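Local coordinates for protein DyP2 (PDB 4G2C) that probably oxidises dyes and other substrates with peroxide at its bound haem, as a multifunctional dye peroxidase from a lignin-reactive bacterium, at residues Gly140-Val145 / Thr154-His159; Glu229-Glu234 / Asp245-Leu250; Gly268-Phe273 / Ser410-Gln415; Asp314-Thr319 / Pro324-Pro329; Gly361-Ala364 / Lys370-Met373. One frame throughout, in Å; residues are numbered along the deposited sequence.

In the fold
Contact 1 comes first from the N terminus, in the DyP dimeric alpha+beta barrel domain. It closes a short loop round helix 145-148. Contact 2 follows and folds the chain after helix 228-237 back onto that helix. Contacts 1 and 2 lie on opposite sides of the chain's centre. Contact 3 spans much more sequence: it joins strand 267-278 to the loop between strand 402-409 and helix 416-424. Contacts 4 and 5 fall one after the other within that span, and none of the five cross. Contact 4 ties two loop segments near the manganese site. Contact 5 closes round helix 365-368 and touches contact 3, where His371 and Leu372 meet Asn414 and Gln415.

Contact 1 of 5, residues Gly140-Val145 / Thr154-His159; sequences GAKAAV and TEWEGH
Lys142 and Trp156 make the closest backbone approach, yet Lys142 CA and Trp156 CA are 9.9 Å apart. One large side chain bridges that gap. The site is in the DyP alpha+beta barrel domain, where residues 140-145 lead from helix 135-139 into helix 145-148 and residues 154-159 lead on towards strand 166-172. Residues 141-144 have helical backbone angles, and Ala144 N bonds Ala141 O at 3.0 Å. With Trp156 CG anti to the carbonyl carbon (chi1 -68°), the indole extends toward residues 140-145, six-membered ring first. Val145 CG2 packs obliquely on Trp156 CZ2 at 3.6 Å. Lys142 CG lies 3.8 Å from Trp156 CZ3, also obliquely, so the lysine contributes its aliphatic stem. Lys142 NZ goes on to bond Gln162 O. Trp156 NE1 has a weak bond to Pro151 O, and the ring also touches Met476 of strand 474-484. A serine at Trp156 would probably leave a gap between the two loops and deprive Val145 and the Lys142 stem of their shared apolar partner. At the leading edge of the indole, near its plane, Ala141 O lies 4.1 Å from Trp156 CH2.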
# COMPACT_ATOMS: atom_id res chain seq x y z
N GLY A 140 -11.50 1.70 -15.16
CA GLY A 140 -10.09 1.39 -15.30
C GLY A 140 -9.20 2.55 -14.88
O GLY A 140 -9.63 3.71 -14.90
N ALA A 141 -7.97 2.25 -14.49
CA ALA A 141 -7.04 3.27 -14.04
C ALA A 141 -6.70 4.31 -15.12
O ALA A 141 -6.42 5.46 -14.81
CB ALA A 141 -5.77 2.63 -13.47
N LYS A 142 -6.69 3.91 -16.39
CA LYS A 142 -6.40 4.89 -17.44
C LYS A 142 -7.42 6.03 -17.41
O LYS A 142 -7.09 7.16 -17.75
CB LYS A 142 -6.39 4.26 -18.82
CG LYS A 142 -5.30 3.24 -19.04
CD LYS A 142 -5.48 2.55 -20.38
CE LYS A 142 -4.33 1.59 -20.64
NZ LYS A 142 -4.62 0.24 -20.08
N ALA A 143 -8.65 5.73 -17.00
CA ALA A 143 -9.72 6.73 -16.95
C ALA A 143 -9.65 7.60 -15.70
O ALA A 143 -10.33 8.61 -15.61
CB ALA A 143 -11.09 6.06 -17.02
N ALA A 144 -8.84 7.18 -14.74
CA ALA A 144 -8.72 7.88 -13.47
C ALA A 144 -7.67 9.00 -13.55
O ALA A 144 -7.51 9.78 -12.62
CB ALA A 144 -8.35 6.89 -12.38
N VAL A 145 -6.96 9.06 -14.67
CA VAL A 145 -5.82 9.96 -14.80
C VAL A 145 -6.13 11.42 -14.45
O VAL A 145 -5.36 12.08 -13.73
CB VAL A 145 -5.21 9.86 -16.21
CG1 VAL A 145 -4.42 11.12 -16.53
CG2 VAL A 145 -4.34 8.62 -16.32
N THR A 154 -0.01 8.40 -22.15
CA THR A 154 1.05 8.39 -23.16
C THR A 154 2.44 8.53 -22.54
O THR A 154 3.45 8.24 -23.20
CB THR A 154 0.90 9.49 -24.25
OG1 THR A 154 0.90 10.79 -23.66
CG2 THR A 154 -0.39 9.28 -25.09
N GLU A 155 2.49 8.96 -21.28
CA GLU A 155 3.75 9.09 -20.57
C GLU A 155 4.06 7.86 -19.71
O GLU A 155 5.14 7.75 -19.12
CB GLU A 155 3.76 10.36 -19.71
CG GLU A 155 3.44 11.64 -20.48
CD GLU A 155 4.43 11.92 -21.62
OE1 GLU A 155 5.64 11.66 -21.45
OE2 GLU A 155 3.98 12.39 -22.70
N TRP A 156 3.12 6.92 -19.64
CA TRP A 156 3.33 5.69 -18.89
C TRP A 156 4.30 4.76 -19.61
O TRP A 156 4.47 4.87 -20.82
CB TRP A 156 2.01 4.93 -18.71
CG TRP A 156 1.00 5.59 -17.82
CD1 TRP A 156 1.08 6.83 -17.26
CD2 TRP A 156 -0.24 5.03 -17.39
NE1 TRP A 156 -0.05 7.08 -16.51
CE2 TRP A 156 -0.88 5.99 -16.58
CE3 TRP A 156 -0.89 3.81 -17.63
CZ2 TRP A 156 -2.11 5.77 -15.98
CZ3 TRP A 156 -2.13 3.59 -17.04
CH2 TRP A 156 -2.73 4.56 -16.23
N GLU A 157 4.93 3.84 -18.88
CA GLU A 157 5.72 2.81 -19.54
C GLU A 157 4.84 1.98 -20.48
O GLU A 157 3.62 1.84 -20.27
CB GLU A 157 6.46 1.93 -18.52
CG GLU A 157 7.46 2.72 -17.65
CD GLU A 157 8.23 1.87 -16.64
OE1 GLU A 157 7.91 0.68 -16.46
OE2 GLU A 157 9.17 2.41 -16.01
N GLY A 158 5.47 1.43 -21.52
CA GLY A 158 4.77 0.79 -22.61
C GLY A 158 3.75 -0.27 -22.22
O GLY A 158 2.61 -0.24 -22.69
N HIS A 159 4.14 -1.19 -21.34
CA HIS A 159 3.22 -2.27 -20.97
C HIS A 159 1.95 -1.82 -20.24
O HIS A 159 0.93 -2.49 -20.33
CB HIS A 159 3.94 -3.41 -20.22
CG HIS A 159 4.77 -2.96 -19.05
ND1 HIS A 159 5.80 -2.05 -19.18
CD2 HIS A 159 4.73 -3.32 -17.75
CE1 HIS A 159 6.35 -1.85 -17.99
NE2 HIS A 159 5.73 -2.62 -17.11

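Contact 2 of 5, residues Glu229-Glu234 / Asp245-Leu250; sequences EDVDAE and DPSAPL. With ACT (acetate ion), chain B.
Val231 points from helix 228-237 at Ser247, and both of its methyls face the serine hydroxyl. Val231 CG2 is 3.7 Å from Ser247 OG, while Val231 CG1 is slightly farther off. The second segment opens with an Asx turn, in which Ser247 N donates to Asp245 OD1 at 3.2 Å, from well above the carboxylate plane. The loop runs close to the helix here: Val231 CA and Ser247 CA are 6.5 Å apart. One turn along the helix, Glu234 meets Pro246 through carbon alone. Here the aliphatic part does the touching, with Glu234 CG 4.2 Å from Pro246 CG. The Glu234 carboxylate is engaged by Arg221 in a salt bridge. No hydrogen bond joins the two segments directly. An acetate ion, probably from the crystallisation liquor, fits beside them. Its O atom lies 3.5 Å from Val231 CG2, so the valine methyls line one side of the ion's site. An alanine in place of Val231 would probably open a gap beside Ser247 OG and leave the acetate oxygen with just the beta carbon of this apolar wall. The loop has a further hold, because Arg369 NH2 bonds both Asp245 O and Ser247 O. Ser247 OG itself is anti to the carbonyl carbon (chi1 -59°). That places it 2.7 Å from Asp245 OD1 and 2.8 Å from the acetate O, two acceptors that its one proton cannot serve together.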
# COMPACT_ATOMS: atom_id res chain seq x y z
N GLU A 229 -7.02 -11.62 16.22
CA GLU A 229 -5.74 -12.20 16.64
C GLU A 229 -4.59 -11.24 16.31
O GLU A 229 -3.55 -11.25 16.97
CB GLU A 229 -5.49 -13.55 15.94
CG GLU A 229 -6.42 -14.72 16.35
CD GLU A 229 -7.82 -14.66 15.74
OE1 GLU A 229 -8.10 -13.74 14.94
OE2 GLU A 229 -8.65 -15.53 16.07
N ASP A 230 -4.76 -10.45 15.25
CA ASP A 230 -3.76 -9.46 14.89
C ASP A 230 -3.84 -8.27 15.86
O ASP A 230 -2.83 -7.71 16.25
CB ASP A 230 -3.94 -8.99 13.44
CG ASP A 230 -3.23 -9.90 12.43
OD1 ASP A 230 -2.36 -10.70 12.83
OD2 ASP A 230 -3.52 -9.77 11.22
N VAL A 231 -5.06 -7.91 16.27
CA VAL A 231 -5.21 -6.81 17.20
C VAL A 231 -4.63 -7.19 18.57
O VAL A 231 -3.96 -6.38 19.22
CB VAL A 231 -6.65 -6.31 17.30
CG1 VAL A 231 -6.74 -5.13 18.26
CG2 VAL A 231 -7.17 -5.91 15.92
N ASP A 232 -4.83 -8.44 18.98
CA ASP A 232 -4.23 -8.90 20.23
C ASP A 232 -2.71 -8.85 20.14
O ASP A 232 -2.04 -8.42 21.08
CB ASP A 232 -4.68 -10.33 20.57
CG ASP A 232 -6.16 -10.42 20.87
OD1 ASP A 232 -6.78 -9.35 21.08
OD2 ASP A 232 -6.69 -11.55 20.91
N ALA A 233 -2.17 -9.30 19.01
CA ALA A 233 -0.73 -9.33 18.81
C ALA A 233 -0.15 -7.92 18.89
O ALA A 233 0.89 -7.70 19.51
CB ALA A 233 -0.39 -9.99 17.45
N GLU A 234 -0.83 -6.98 18.24
CA GLU A 234 -0.43 -5.59 18.22
C GLU A 234 -0.39 -5.04 19.64
O GLU A 234 0.55 -4.35 20.01
CB GLU A 234 -1.38 -4.78 17.34
CG GLU A 234 -0.95 -3.34 17.06
CD GLU A 234 0.17 -3.23 16.02
OE1 GLU A 234 0.64 -4.28 15.52
OE2 GLU A 234 0.59 -2.10 15.70
N ASP A 245 -6.52 2.71 17.69
CA ASP A 245 -7.13 1.40 17.45
C ASP A 245 -6.96 1.06 15.96
O ASP A 245 -7.50 1.75 15.10
CB ASP A 245 -8.61 1.45 17.87
CG ASP A 245 -9.39 0.17 17.50
OD1 ASP A 245 -8.78 -0.93 17.46
OD2 ASP A 245 -10.62 0.28 17.28
N PRO A 246 -6.16 0.02 15.65
CA PRO A 246 -5.91 -0.32 14.23
C PRO A 246 -6.96 -1.27 13.63
O PRO A 246 -6.89 -1.58 12.44
CB PRO A 246 -4.54 -1.00 14.29
CG PRO A 246 -4.54 -1.67 15.65
CD PRO A 246 -5.36 -0.80 16.57
N SER A 247 -7.92 -1.71 14.46
CA SER A 247 -9.03 -2.56 14.01
C SER A 247 -9.68 -2.01 12.76
O SER A 247 -9.82 -0.80 12.59
CB SER A 247 -10.12 -2.65 15.08
OG SER A 247 -9.63 -3.19 16.29
N ALA A 248 -10.10 -2.90 11.88
CA ALA A 248 -10.90 -2.51 10.73
C ALA A 248 -11.91 -3.62 10.50
O ALA A 248 -11.56 -4.79 10.54
CB ALA A 248 -10.02 -2.30 9.51
N PRO A 249 -13.17 -3.24 10.27
CA PRO A 249 -14.22 -4.22 10.00
C PRO A 249 -13.92 -4.94 8.67
O PRO A 249 -13.28 -4.35 7.80
CB PRO A 249 -15.47 -3.35 9.85
CG PRO A 249 -14.93 -1.98 9.43
CD PRO A 249 -13.66 -1.85 10.19
N LEU A 250 -14.39 -6.17 8.52
CA LEU A 250 -14.23 -6.88 7.25
C LEU A 250 -14.76 -6.11 6.05
O LEU A 250 -14.18 -6.19 4.95
CB LEU A 250 -14.90 -8.25 7.31
CG LEU A 250 -14.33 -9.23 8.34
CD1 LEU A 250 -15.03 -10.59 8.21
CD2 LEU A 250 -12.83 -9.38 8.15
C ACT B . -11.46 -5.62 17.73
O ACT B . -10.22 -5.62 17.55
OXT ACT B . -12.06 -4.52 17.78
CH3 ACT B . -12.19 -6.91 17.88

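Contact 3 of 5, residues Gly268-Phe273 / Ser410-Gln415; sequences GSYFVF and SNLGNQ. With ACT (acetate ion), chain E.
Leu412 and Tyr270 bury the most surface here, followed by Ser410. Strand 267-278 pairs antiparallel with strand 402-409, and the loop leaving the latter for helix 416-424 packs back on its sheet neighbour. Tyr270 and Val272 point from the strand towards this loop; the Val272 side chain is about 8 Å from the haem. Leu412 reaches back between them, and its two methyls divide the work. Leu412 CG is 3.7 Å from Tyr270 CB, and Leu412 CD1 approaches the tyrosine ring obliquely, 4.1 Å from Tyr270 CD1. Leu412 CD2 lies 3.3 Å from Val272 CG2, tighter than usual carbon packing. Ser410 takes part through its backbone: Ser410 O lies at the Tyr270 ring edge, near the ring plane and 3.7 Å from Tyr270 CD2. Tyr270 CG is anti to the carbonyl carbon (chi1 -62°), which carries the ring out across the loop, past Ser410 O, to where its hydroxyl bonds Asp134 N. Phe483 meets the same ring edge-to-face. Asn411 N donates to Gln415 OE1 at 3.1 Å, and Ser410 N makes a weak bond to the same oxygen. Asn411 OD1 accepts from Asn414 N at 2.8 Å in an Asx motif, just before helix 416-424, where Gln415 holds the N-cap position. The modelled acetate accepts from Asn414 ND2, but its methyl is implausibly near Ser410 OG, which bonds Glu251 O, so the ion's pose is doubtful. Apolar packing thus joins loop to strand without any hydrogen bond between the two segments, and polar bonds within the loop hold the backbone that presents Leu412.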
# COMPACT_ATOMS: atom_id res chain seq x y z
N GLY A 268 -14.22 -11.42 -2.43
CA GLY A 268 -13.00 -10.92 -3.04
C GLY A 268 -12.66 -9.51 -2.58
O GLY A 268 -13.24 -9.00 -1.61
N SER A 269 -11.71 -8.88 -3.27
CA SER A 269 -11.34 -7.52 -2.97
C SER A 269 -10.78 -6.82 -4.21
O SER A 269 -10.13 -7.45 -5.04
CB SER A 269 -10.31 -7.51 -1.82
OG SER A 269 -10.09 -6.20 -1.35
N TYR A 270 -11.04 -5.52 -4.33
CA TYR A 270 -10.42 -4.67 -5.35
C TYR A 270 -8.94 -4.37 -5.05
O TYR A 270 -8.53 -4.21 -3.87
CB TYR A 270 -11.19 -3.34 -5.50
CG TYR A 270 -12.60 -3.53 -5.97
CD1 TYR A 270 -12.88 -3.75 -7.32
CD2 TYR A 270 -13.65 -3.49 -5.06
CE1 TYR A 270 -14.19 -3.93 -7.75
CE2 TYR A 270 -14.95 -3.66 -5.48
CZ TYR A 270 -15.22 -3.89 -6.82
OH TYR A 270 -16.52 -4.06 -7.23
N PHE A 271 -8.16 -4.29 -6.12
CA PHE A 271 -6.70 -4.27 -6.02
C PHE A 271 -6.15 -3.14 -6.86
O PHE A 271 -6.43 -3.06 -8.05
CB PHE A 271 -6.15 -5.62 -6.50
CG PHE A 271 -4.66 -5.77 -6.39
CD1 PHE A 271 -4.04 -5.87 -5.15
CD2 PHE A 271 -3.87 -5.87 -7.54
CE1 PHE A 271 -2.67 -6.03 -5.06
CE2 PHE A 271 -2.51 -6.03 -7.46
CZ PHE A 271 -1.90 -6.12 -6.22
N VAL A 272 -5.39 -2.24 -6.22
CA VAL A 272 -4.72 -1.16 -6.93
C VAL A 272 -3.29 -1.57 -7.17
O VAL A 272 -2.60 -1.94 -6.22
CB VAL A 272 -4.65 0.15 -6.10
CG1 VAL A 272 -4.22 1.33 -6.98
CG2 VAL A 272 -5.96 0.43 -5.41
N PHE A 273 -2.84 -1.52 -8.42
CA PHE A 273 -1.41 -1.63 -8.73
C PHE A 273 -0.93 -0.35 -9.41
O PHE A 273 -1.50 0.06 -10.43
CB PHE A 273 -1.11 -2.84 -9.63
CG PHE A 273 0.36 -3.07 -9.86
CD1 PHE A 273 1.08 -2.24 -10.71
CD2 PHE A 273 1.04 -4.08 -9.20
CE1 PHE A 273 2.45 -2.43 -10.91
CE2 PHE A 273 2.40 -4.28 -9.39
CZ PHE A 273 3.10 -3.45 -10.24
N SER A 410 -12.30 -2.29 -0.51
CA SER A 410 -13.66 -2.75 -0.79
C SER A 410 -14.40 -1.71 -1.62
O SER A 410 -15.44 -1.98 -2.19
CB SER A 410 -14.41 -3.06 0.50
OG SER A 410 -14.52 -1.91 1.32
N ASN A 411 -13.83 -0.51 -1.70
CA ASN A 411 -14.44 0.59 -2.44
C ASN A 411 -13.30 1.51 -2.91
O ASN A 411 -12.78 2.31 -2.13
CB ASN A 411 -15.43 1.37 -1.55
CG ASN A 411 -16.08 2.56 -2.27
OD1 ASN A 411 -15.46 3.21 -3.11
ND2 ASN A 411 -17.32 2.85 -1.92
N LEU A 412 -12.91 1.36 -4.17
CA LEU A 412 -11.75 2.07 -4.71
C LEU A 412 -11.93 3.58 -4.66
O LEU A 412 -10.99 4.32 -4.39
CB LEU A 412 -11.45 1.61 -6.15
CG LEU A 412 -10.73 0.28 -6.30
CD1 LEU A 412 -10.81 -0.22 -7.76
CD2 LEU A 412 -9.27 0.39 -5.83
N GLY A 413 -13.13 4.05 -4.96
CA GLY A 413 -13.34 5.48 -4.97
C GLY A 413 -13.21 6.06 -3.57
O GLY A 413 -12.76 7.19 -3.38
N ASN A 414 -13.62 5.28 -2.57
CA ASN A 414 -13.70 5.83 -1.22
C ASN A 414 -12.44 5.56 -0.40
O ASN A 414 -12.35 5.99 0.75
CB ASN A 414 -14.92 5.28 -0.47
CG ASN A 414 -15.23 6.06 0.81
OD1 ASN A 414 -15.32 7.30 0.79
ND2 ASN A 414 -15.39 5.35 1.92
N GLN A 415 -11.49 4.85 -0.99
CA GLN A 415 -10.32 4.40 -0.26
C GLN A 415 -9.04 4.86 -0.97
O GLN A 415 -8.53 5.94 -0.65
CB GLN A 415 -10.36 2.89 0.00
CG GLN A 415 -11.22 2.52 1.20
CD GLN A 415 -11.34 1.02 1.39
OE1 GLN A 415 -11.82 0.32 0.51
NE2 GLN A 415 -10.86 0.53 2.54
C ACT E . -15.11 1.52 3.01
O ACT E . -15.53 1.57 4.19
OXT ACT E . -14.91 2.59 2.37
CH3 ACT E . -14.85 0.21 2.35

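Contact 4 of 5, residues Asp314-Thr319 / Pro324-Pro329; sequences DGTPLT and PGSHHP
Asp314 and His327 both turn their side chains between the backbone N and the carbonyl carbon, with chi1 77° and 49°. These torsions let the carboxylate and the imidazole meet almost crosswise, their planes 78° apart. His327 ND1 donates to Asp314 OD2 at 2.7 Å. The oxygen lies in the ring plane, but the nitrogen meets it from above the carboxylate plane. Gly325 N reaches Asp314 OD2 from the opposite face, on the syn side, also at 2.7 Å. The other carboxylate oxygen forms an Asx turn: Asp314 OD1 accepts from Thr316 N at 2.7 Å. It also accepts from Thr316 OG1 on the syn side, at 2.7 Å. Thr316 OG1 in turn accepts from Ser326 N at 3.1 Å. The threonine hydroxyl therefore relays between the backbone of one segment and the carboxylate of the other, and Thr316 CG2 rests against Ser326 CB. A cis peptide precedes Gly315. Both segments belong to the long loop between helices 303-309 and 350-354, and the Pro324 side chain is about 9 Å from the manganese ion. With two donors on each oxygen, the Asp314 carboxylate is fixed in rotation and is probably stabilised as the anion.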
# COMPACT_ATOMS: atom_id res chain seq x y z
N ASP A 314 13.71 5.77 10.97
CA ASP A 314 13.77 4.56 11.80
C ASP A 314 12.50 3.84 12.33
O ASP A 314 12.66 2.93 13.11
CB ASP A 314 14.78 4.71 12.96
CG ASP A 314 14.26 5.56 14.08
OD1 ASP A 314 13.33 6.34 13.82
OD2 ASP A 314 14.77 5.44 15.22
N GLY A 315 11.26 4.23 12.03
CA GLY A 315 10.77 5.55 11.86
C GLY A 315 9.99 5.89 13.15
O GLY A 315 8.84 5.48 13.39
N THR A 316 10.67 6.64 14.01
CA THR A 316 10.08 7.33 15.13
C THR A 316 9.04 8.36 14.63
O THR A 316 9.34 9.18 13.75
CB THR A 316 11.20 8.04 15.90
OG1 THR A 316 12.21 7.07 16.20
CG2 THR A 316 10.69 8.66 17.19
N PRO A 317 7.81 8.30 15.18
CA PRO A 317 6.78 9.28 14.80
C PRO A 317 7.21 10.67 15.22
O PRO A 317 7.55 10.89 16.38
CB PRO A 317 5.55 8.84 15.60
CG PRO A 317 5.84 7.43 16.03
CD PRO A 317 7.32 7.35 16.19
N LEU A 318 7.21 11.59 14.27
CA LEU A 318 7.58 12.96 14.50
C LEU A 318 6.63 13.63 15.49
O LEU A 318 6.99 14.60 16.14
CB LEU A 318 7.56 13.73 13.17
CG LEU A 318 8.05 15.17 13.25
CD1 LEU A 318 9.43 15.17 13.89
CD2 LEU A 318 8.07 15.82 11.88
N THR A 319 5.39 13.13 15.58
CA THR A 319 4.45 13.71 16.52
C THR A 319 4.82 13.32 17.96
O THR A 319 4.37 13.97 18.90
CB THR A 319 2.99 13.30 16.25
OG1 THR A 319 2.12 14.19 16.97
CG2 THR A 319 2.73 11.88 16.72
N PRO A 324 15.25 10.61 16.19
CA PRO A 324 15.10 9.15 16.07
C PRO A 324 15.59 8.36 17.29
O PRO A 324 16.23 8.92 18.19
CB PRO A 324 15.95 8.81 14.83
CG PRO A 324 16.95 9.96 14.72
CD PRO A 324 16.22 11.17 15.22
N GLY A 325 15.25 7.08 17.33
CA GLY A 325 15.66 6.21 18.40
C GLY A 325 14.59 5.28 18.95
O GLY A 325 14.91 4.31 19.64
N SER A 326 13.32 5.57 18.66
CA SER A 326 12.23 4.74 19.17
C SER A 326 11.85 3.60 18.23
O SER A 326 10.77 3.60 17.66
CB SER A 326 10.97 5.57 19.45
OG SER A 326 11.20 6.54 20.44
N HIS A 327 12.72 2.60 18.10
CA HIS A 327 12.43 1.48 17.21
C HIS A 327 12.58 0.15 17.94
O HIS A 327 13.06 -0.84 17.38
CB HIS A 327 13.33 1.55 15.99
CG HIS A 327 14.77 1.75 16.33
ND1 HIS A 327 15.40 2.97 16.19
CD2 HIS A 327 15.70 0.90 16.82
CE1 HIS A 327 16.66 2.85 16.57
NE2 HIS A 327 16.87 1.61 16.96
N HIS A 328 12.16 0.13 19.20
CA HIS A 328 12.19 -1.11 19.96
C HIS A 328 10.83 -1.40 20.64
O HIS A 328 10.75 -1.42 21.87
CB HIS A 328 13.29 -1.07 21.03
CG HIS A 328 14.61 -0.57 20.53
ND1 HIS A 328 15.57 -1.41 19.98
CD2 HIS A 328 15.15 0.67 20.52
CE1 HIS A 328 16.63 -0.69 19.65
NE2 HIS A 328 16.40 0.57 19.97
N PRO A 329 9.79 -1.63 19.84
CA PRO A 329 9.91 -1.60 18.38
C PRO A 329 9.36 -0.30 17.83
O PRO A 329 8.93 0.57 18.59
CB PRO A 329 9.04 -2.78 17.94
CG PRO A 329 7.92 -2.79 18.95
CD PRO A 329 8.49 -2.22 20.25

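Contact 5 of 5, residues Gly361-Ala364 / Lys370-Met373; sequences GAEA and KHLM
Glu363 brings its carboxylate up to the edge of the His371 ring, and the two flat groups are nearly coplanar, 26° apart. Glu363 OE1 is 2.8 Å from His371 NE2. The hydrogen bond is weak because the N-H is bent well away from the oxygen, at 127°. Glu363 CG lies between the backbone N and the carbonyl carbon (chi1 60°). Beyond it the chain is extended, so the acid spans the distance to the ring. A water closes a small bridge in the plane of the ring. It donates to Glu363 OE2 at 2.6 Å and accepts weakly from His371 NE2 at 3.2 Å. The N-H is thus shared between Glu363 OE1 and the water. Both carboxylate oxygens are engaged, one by the histidine and one by the water. On the far side of the ring, His371 ND1 bonds Asn414 O, which fixes the ring's rotation. The two segments flank the short helix 365-368. Helix 416-424 packs against the imidazole with Phe418, which stacks on it, and Trp423, which meets it at a steep angle. Past His371 the chain enters strand 374-380, and Met373 packs against both helix 416-424 and strand 402-409.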
# COMPACT_ATOMS: atom_id res chain seq x y z
N GLY A 361 -10.72 16.96 10.52
CA GLY A 361 -11.60 18.10 10.66
C GLY A 361 -12.72 18.18 9.64
O GLY A 361 -13.61 19.03 9.76
N ALA A 362 -12.71 17.32 8.63
CA ALA A 362 -13.77 17.39 7.62
C ALA A 362 -14.96 16.46 7.93
O ALA A 362 -16.06 16.68 7.44
CB ALA A 362 -13.21 17.15 6.21
N GLU A 363 -14.75 15.44 8.75
CA GLU A 363 -15.81 14.51 9.10
C GLU A 363 -15.49 13.85 10.45
O GLU A 363 -14.37 13.96 10.94
CB GLU A 363 -16.00 13.47 7.97
CG GLU A 363 -14.76 12.63 7.67
CD GLU A 363 -14.85 11.82 6.38
OE1 GLU A 363 -13.79 11.40 5.87
OE2 GLU A 363 -15.97 11.57 5.87
N ALA A 364 -16.47 13.19 11.05
CA ALA A 364 -16.24 12.58 12.36
C ALA A 364 -15.18 11.51 12.25
O ALA A 364 -15.09 10.83 11.22
CB ALA A 364 -17.53 12.00 12.92
N LYS A 370 -12.78 5.31 7.63
CA LYS A 370 -13.31 4.34 6.67
C LYS A 370 -12.54 4.40 5.36
O LYS A 370 -12.62 3.47 4.57
CB LYS A 370 -14.80 4.53 6.44
CG LYS A 370 -15.65 4.17 7.66
CD LYS A 370 -17.13 4.38 7.39
CE LYS A 370 -17.97 4.06 8.63
NZ LYS A 370 -19.42 4.15 8.33
N HIS A 371 -11.79 5.49 5.14
CA HIS A 371 -11.01 5.65 3.92
C HIS A 371 -9.66 4.92 3.95
O HIS A 371 -8.99 4.78 2.91
CB HIS A 371 -10.79 7.14 3.66
CG HIS A 371 -12.04 7.95 3.66
ND1 HIS A 371 -12.94 7.92 2.61
CD2 HIS A 371 -12.55 8.82 4.57
CE1 HIS A 371 -13.95 8.74 2.88
NE2 HIS A 371 -13.73 9.29 4.06
N LEU A 372 -9.27 4.46 5.14
CA LEU A 372 -8.01 3.75 5.35
C LEU A 372 -8.05 2.39 4.67
O LEU A 372 -9.12 1.81 4.48
CB LEU A 372 -7.72 3.59 6.84
CG LEU A 372 -7.60 4.89 7.64
CD1 LEU A 372 -7.19 4.63 9.10
CD2 LEU A 372 -6.62 5.81 6.97
N MET A 373 -6.87 1.87 4.33
CA MET A 373 -6.82 0.69 3.50
C MET A 373 -5.61 -0.20 3.80
O MET A 373 -4.62 0.24 4.36
CB MET A 373 -6.81 1.11 2.03
CG MET A 373 -5.43 1.44 1.52
SD MET A 373 -5.43 2.56 0.14
CE MET A 373 -6.05 4.06 0.91
O HOH W 1 -16.70 10.28 3.70